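Local coordinates for sensor protein kinase HptS (PDB 6LKI) that probably senses an extracellular signal as a two-component histidine kinase, phosphorylating itself on a histidine and handing the phosphoryl group to a response regulator, at residues I2-H14 / E154-I167. Residues are numbered along the deposited sequence; the frame is centred on the assembly and turned at random.
Sequences IHQHVDESQSSLH and ESVKLNHADHRLII
Gln-10 and Asn-159 are joined through a water, which donates to Gln-10 O and accepts from Asn-159 N. A second water links helix 2-14 to the loop around Asn-159 and His-160. It gives a weak bond to Leu-13 O and lies 2.9 Å from His-160 ND1, with which it is hydrogen-bonded. Beside them the ring of His-14 and the amide of Asn-159 meet obliquely.

The middle of the contact is apolar. Val-6 straddles the two paired strands from above the sheet face, one methyl on each. Its CG1, anti to the backbone N (chi1 -179°), presses on Val-156 CG2 at a tight 3.5 Å. Its other methyl, CG2, rests on Ile-167 CB at 3.6 Å. One turn on, Gln-10 lays its aliphatic part over the same valine, CB to Val-156 CG2 3.6 Å. Ser-9 CB meets Leu-165 CD2 at 3.6 Å, and Leu-13 CD1 touches Leu-158 CD2 at 4.2 Å.

At the N-terminal end Ile-2 CG2 packs on Glu-154 CB. The Glu-154 carboxylate reaches the edge of the His-3 ring, nearly coplanar with it (14°). The bond from His-3 ND1 to Glu-154 OE2 is weak, 3.2 Å long and bent to 131°.

The helix runs roughly along strand 154-157 and against strand 163-167, packing on one face of the antiparallel sheet. This joins the first helix to the C-terminal hairpin of what is probably the sensor region. Helix 108-116 lies alongside, touching Ser-9 and Ile-167 through Leu-110 and Ile-113, while strand 120-125 flanks strand 163-169 within the sheet.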
loop_
_atom_site.group_PDB
_atom_site.type_symbol
_atom_site.label_atom_id
_atom_site.label_comp_id
_atom_site.label_asym_id
_atom_site.label_seq_id
_atom_site.Cartn_x
_atom_site.Cartn_y
_atom_site.Cartn_z
ATOM N N ILE B 2 -25.256 23.442 -21.858
ATOM C CA ILE B 2 -24.071 23.019 -21.118
ATOM C C ILE B 2 -23.862 23.891 -19.885
ATOM O O ILE B 2 -23.626 23.383 -18.782
ATOM C CB ILE B 2 -22.838 23.027 -22.039
ATOM C CG1 ILE B 2 -23.005 21.993 -23.153
ATOM C CG2 ILE B 2 -21.590 22.739 -21.244
ATOM C CD1 ILE B 2 -22.069 22.190 -24.325
ATOM N N HIS B 3 -23.947 25.217 -20.048
ATOM C CA HIS B 3 -23.700 26.118 -18.924
ATOM C C HIS B 3 -24.638 25.828 -17.758
ATOM O O HIS B 3 -24.216 25.852 -16.594
ATOM C CB HIS B 3 -23.842 27.576 -19.364
ATOM C CG HIS B 3 -23.828 28.552 -18.227
ATOM N ND1 HIS B 3 -22.662 29.073 -17.708
ATOM C CD2 HIS B 3 -24.836 29.100 -17.509
ATOM C CE1 HIS B 3 -22.953 29.900 -16.718
ATOM N NE2 HIS B 3 -24.266 29.934 -16.578
ATOM N N GLN B 4 -25.914 25.551 -18.044
ATOM C CA GLN B 4 -26.844 25.228 -16.969
ATOM C C GLN B 4 -26.594 23.843 -16.395
ATOM O O GLN B 4 -27.096 23.540 -15.311
ATOM C CB GLN B 4 -28.299 25.315 -17.442
ATOM C CG GLN B 4 -28.699 24.278 -18.476
ATOM C CD GLN B 4 -29.907 24.700 -19.296
ATOM O OE1 GLN B 4 -30.594 23.866 -19.889
ATOM N NE2 GLN B 4 -30.172 26.001 -19.333
ATOM N N HIS B 5 -25.851 22.991 -17.099
ATOM C CA HIS B 5 -25.496 21.683 -16.567
ATOM C C HIS B 5 -24.173 21.691 -15.816
ATOM O O HIS B 5 -23.970 20.843 -14.940
ATOM C CB HIS B 5 -25.436 20.649 -17.696
ATOM C CG HIS B 5 -26.768 20.349 -18.307
ATOM N ND1 HIS B 5 -26.912 19.909 -19.605
ATOM C CD2 HIS B 5 -28.021 20.439 -17.799
ATOM C CE1 HIS B 5 -28.195 19.733 -19.869
ATOM N NE2 HIS B 5 -28.889 20.049 -18.790
ATOM N N VAL B 6 -23.278 22.629 -16.127
ATOM C CA VAL B 6 -21.990 22.683 -15.444
ATOM C C VAL B 6 -22.133 23.308 -14.061
ATOM O O VAL B 6 -21.503 22.857 -13.097
ATOM C CB VAL B 6 -20.964 23.441 -16.308
ATOM C CG1 VAL B 6 -19.622 23.481 -15.621
ATOM C CG2 VAL B 6 -20.822 22.783 -17.662
ATOM N N ASP B 7 -22.967 24.345 -13.930
ATOM C CA ASP B 7 -23.090 25.021 -12.642
ATOM C C ASP B 7 -23.915 24.212 -11.645
ATOM O O ASP B 7 -23.673 24.299 -10.435
ATOM C CB ASP B 7 -23.680 26.423 -12.830
ATOM C CG ASP B 7 -25.067 26.406 -13.447
ATOM O OD1 ASP B 7 -25.583 25.311 -13.751
ATOM O OD2 ASP B 7 -25.645 27.498 -13.625
ATOM N N GLU B 8 -24.888 23.428 -12.120
ATOM C CA GLU B 8 -25.659 22.580 -11.211
ATOM C C GLU B 8 -24.808 21.446 -10.652
ATOM O O GLU B 8 -24.903 21.122 -9.461
ATOM C CB GLU B 8 -26.893 22.021 -11.922
ATOM C CG GLU B 8 -27.812 23.083 -12.503
ATOM C CD GLU B 8 -29.093 22.505 -13.074
ATOM O OE1 GLU B 8 -30.188 23.005 -12.739
ATOM O OE2 GLU B 8 -29.001 21.534 -13.854
ATOM N N SER B 9 -23.976 20.830 -11.493
ATOM C CA SER B 9 -23.122 19.746 -11.020
ATOM C C SER B 9 -22.047 20.266 -10.073
ATOM O O SER B 9 -21.761 19.635 -9.049
ATOM C CB SER B 9 -22.494 19.015 -12.206
ATOM O OG SER B 9 -23.413 18.111 -12.796
ATOM N N GLN B 10 -21.443 21.415 -10.394
ATOM C CA GLN B 10 -20.490 22.027 -9.473
ATOM C C GLN B 10 -21.138 22.294 -8.125
ATOM O O GLN B 10 -20.572 21.961 -7.078
ATOM C CB GLN B 10 -19.931 23.324 -10.061
ATOM C CG GLN B 10 -18.821 23.988 -9.223
ATOM C CD GLN B 10 -19.336 24.867 -8.086
ATOM O OE1 GLN B 10 -20.515 25.219 -8.035
ATOM N NE2 GLN B 10 -18.445 25.215 -7.163
ATOM N N SER B 11 -22.332 22.888 -8.133
ATOM C CA SER B 11 -23.007 23.210 -6.882
ATOM C C SER B 11 -23.417 21.948 -6.132
ATOM O O SER B 11 -23.341 21.900 -4.899
ATOM C CB SER B 11 -24.222 24.092 -7.160
ATOM O OG SER B 11 -24.918 24.386 -5.963
ATOM N N SER B 12 -23.853 20.916 -6.859
ATOM C CA SER B 12 -24.204 19.655 -6.213
ATOM C C SER B 12 -22.973 18.978 -5.622
ATOM O O SER B 12 -23.012 18.488 -4.487
ATOM C CB SER B 12 -24.902 18.733 -7.212
ATOM O OG SER B 12 -25.467 17.607 -6.562
ATOM N N LEU B 13 -21.871 18.938 -6.376
ATOM C CA LEU B 13 -20.630 18.394 -5.834
ATOM C C LEU B 13 -20.089 19.264 -4.708
ATOM O O LEU B 13 -19.498 18.746 -3.754
ATOM C CB LEU B 13 -19.588 18.250 -6.945
ATOM C CG LEU B 13 -19.904 17.232 -8.044
ATOM C CD1 LEU B 13 -18.918 17.359 -9.196
ATOM C CD2 LEU B 13 -19.906 15.818 -7.487
ATOM N N HIS B 14 -20.281 20.582 -4.804
ATOM C CA HIS B 14 -19.916 21.474 -3.708
ATOM C C HIS B 14 -20.689 21.127 -2.442
ATOM O O HIS B 14 -20.113 21.062 -1.350
ATOM C CB HIS B 14 -20.173 22.926 -4.123
ATOM C CG HIS B 14 -19.998 23.920 -3.018
ATOM N ND1 HIS B 14 -18.948 23.869 -2.127
ATOM C CD2 HIS B 14 -20.736 24.999 -2.667
ATOM C CE1 HIS B 14 -19.050 24.871 -1.272
ATOM N NE2 HIS B 14 -20.127 25.573 -1.578
ATOM N N GLU B 154 -17.508 23.626 -21.524
ATOM C CA GLU B 154 -17.596 24.672 -20.512
ATOM C C GLU B 154 -17.112 24.089 -19.193
ATOM O O GLU B 154 -17.554 23.007 -18.797
ATOM C CB GLU B 154 -19.026 25.200 -20.374
ATOM C CG GLU B 154 -19.273 26.508 -21.103
ATOM C CD GLU B 154 -20.701 26.992 -20.972
ATOM O OE1 GLU B 154 -21.578 26.456 -21.682
ATOM O OE2 GLU B 154 -20.944 27.910 -20.160
ATOM N N SER B 155 -16.213 24.802 -18.520
ATOM C CA SER B 155 -15.573 24.305 -17.313
ATOM C C SER B 155 -15.788 25.267 -16.153
ATOM O O SER B 155 -15.944 26.476 -16.343
ATOM C CB SER B 155 -14.067 24.096 -17.528
ATOM O OG SER B 155 -13.413 25.327 -17.778
ATOM N N VAL B 156 -15.801 24.708 -14.940
ATOM C CA VAL B 156 -15.821 25.484 -13.707
ATOM C C VAL B 156 -14.819 24.864 -12.743
ATOM O O VAL B 156 -14.388 23.722 -12.906
ATOM C CB VAL B 156 -17.216 25.540 -13.044
ATOM C CG1 VAL B 156 -18.195 26.331 -13.901
ATOM C CG2 VAL B 156 -17.727 24.138 -12.755
ATOM N N LYS B 157 -14.455 25.635 -11.723
ATOM C CA LYS B 157 -13.506 25.181 -10.715
ATOM C C LYS B 157 -14.260 24.541 -9.556
ATOM O O LYS B 157 -15.188 25.140 -9.003
ATOM C CB LYS B 157 -12.651 26.347 -10.218
ATOM C CG LYS B 157 -11.417 25.936 -9.430
ATOM C CD LYS B 157 -11.488 26.449 -7.999
ATOM C CE LYS B 157 -10.381 25.863 -7.137
ATOM N NZ LYS B 157 -10.835 25.649 -5.733
ATOM N N LEU B 158 -13.866 23.323 -9.198
ATOM C CA LEU B 158 -14.495 22.644 -8.075
ATOM C C LEU B 158 -14.041 23.266 -6.758
ATOM O O LEU B 158 -12.913 23.746 -6.623
ATOM C CB LEU B 158 -14.178 21.150 -8.105
ATOM C CG LEU B 158 -14.849 20.375 -9.245
ATOM C CD1 LEU B 158 -14.630 18.875 -9.098
ATOM C CD2 LEU B 158 -16.336 20.698 -9.322
ATOM N N ASN B 159 -14.943 23.245 -5.775
ATOM C CA ASN B 159 -14.757 24.062 -4.580
ATOM C C ASN B 159 -13.736 23.469 -3.618
ATOM O O ASN B 159 -13.029 24.218 -2.933
ATOM C CB ASN B 159 -16.100 24.249 -3.873
ATOM C CG ASN B 159 -15.995 25.135 -2.649
ATOM O OD1 ASN B 159 -15.876 24.650 -1.524
ATOM N ND2 ASN B 159 -16.046 26.445 -2.863
ATOM N N HIS B 160 -13.639 22.143 -3.547
ATOM C CA HIS B 160 -12.887 21.493 -2.482
ATOM C C HIS B 160 -11.417 21.272 -2.814
ATOM O O HIS B 160 -10.623 21.030 -1.897
ATOM C CB HIS B 160 -13.527 20.146 -2.142
ATOM C CG HIS B 160 -13.379 19.124 -3.224
ATOM N ND1 HIS B 160 -14.106 19.170 -4.394
ATOM C CD2 HIS B 160 -12.582 18.034 -3.319
ATOM C CE1 HIS B 160 -13.766 18.151 -5.162
ATOM N NE2 HIS B 160 -12.844 17.446 -4.532
ATOM N N ALA B 161 -11.035 21.334 -4.085
ATOM C CA ALA B 161 -9.646 21.121 -4.468
ATOM C C ALA B 161 -9.387 21.835 -5.786
ATOM O O ALA B 161 -10.301 22.367 -6.418
ATOM C CB ALA B 161 -9.316 19.628 -4.570
ATOM N N ASP B 162 -8.118 21.837 -6.193
ATOM C CA ASP B 162 -7.698 22.488 -7.434
ATOM C C ASP B 162 -8.077 21.631 -8.646
ATOM O O ASP B 162 -7.240 21.218 -9.448
ATOM C CB ASP B 162 -6.202 22.771 -7.400
ATOM C CG ASP B 162 -5.816 23.732 -6.292
ATOM O OD1 ASP B 162 -6.371 24.850 -6.255
ATOM O OD2 ASP B 162 -4.955 23.373 -5.459
ATOM N N HIS B 163 -9.377 21.371 -8.768
ATOM C CA HIS B 163 -9.918 20.543 -9.835
ATOM C C HIS B 163 -10.922 21.339 -10.656
ATOM O O HIS B 163 -11.535 22.291 -10.164
ATOM C CB HIS B 163 -10.590 19.281 -9.275
ATOM C CG HIS B 163 -9.662 18.391 -8.509
ATOM N ND1 HIS B 163 -10.111 17.414 -7.646
ATOM C CD2 HIS B 163 -8.310 18.330 -8.476
ATOM C CE1 HIS B 163 -9.075 16.790 -7.113
ATOM N NE2 HIS B 163 -7.971 17.328 -7.600
ATOM N N ARG B 164 -11.086 20.937 -11.913
ATOM C CA ARG B 164 -12.016 21.576 -12.833
ATOM C C ARG B 164 -12.965 20.531 -13.402
ATOM O O ARG B 164 -12.527 19.470 -13.858
ATOM C CB ARG B 164 -11.276 22.282 -13.971
ATOM C CG ARG B 164 -10.520 23.529 -13.548
ATOM C CD ARG B 164 -9.508 23.938 -14.604
ATOM N NE ARG B 164 -8.394 22.998 -14.680
ATOM C CZ ARG B 164 -7.801 22.633 -15.812
ATOM N NH1 ARG B 164 -8.217 23.130 -16.969
ATOM N NH2 ARG B 164 -6.794 21.773 -15.789
ATOM N N LEU B 165 -14.260 20.834 -13.376
ATOM C CA LEU B 165 -15.277 19.985 -13.982
ATOM C C LEU B 165 -15.577 20.507 -15.380
ATOM O O LEU B 165 -15.968 21.667 -15.541
ATOM C CB LEU B 165 -16.547 19.957 -13.133
ATOM C CG LEU B 165 -17.787 19.402 -13.840
ATOM C CD1 LEU B 165 -17.630 17.914 -14.133
ATOM C CD2 LEU B 165 -19.039 19.665 -13.022
ATOM N N ILE B 166 -15.400 19.654 -16.384
ATOM C CA ILE B 166 -15.581 20.033 -17.781
ATOM C C ILE B 166 -16.683 19.176 -18.385
ATOM O O ILE B 166 -16.584 17.942 -18.399
ATOM C CB ILE B 166 -14.281 19.887 -18.586
ATOM C CG1 ILE B 166 -13.092 20.446 -17.799
ATOM C CG2 ILE B 166 -14.412 20.570 -19.940
ATOM C CD1 ILE B 166 -11.775 19.836 -18.193
ATOM N N ILE B 167 -17.721 19.830 -18.899
ATOM C CA ILE B 167 -18.820 19.170 -19.593
ATOM C C ILE B 167 -18.792 19.611 -21.050
ATOM O O ILE B 167 -18.792 20.814 -21.342
ATOM C CB ILE B 167 -20.177 19.487 -18.943
ATOM C CG1 ILE B 167 -20.226 18.920 -17.523
ATOM C CG2 ILE B 167 -21.309 18.927 -19.782
ATOM C CD1 ILE B 167 -21.543 19.151 -16.822
HETATM O O HOH W 1 -17.816 21.857 -6.309
HETATM O O HOH W 2 -16.732 20.279 -4.422
#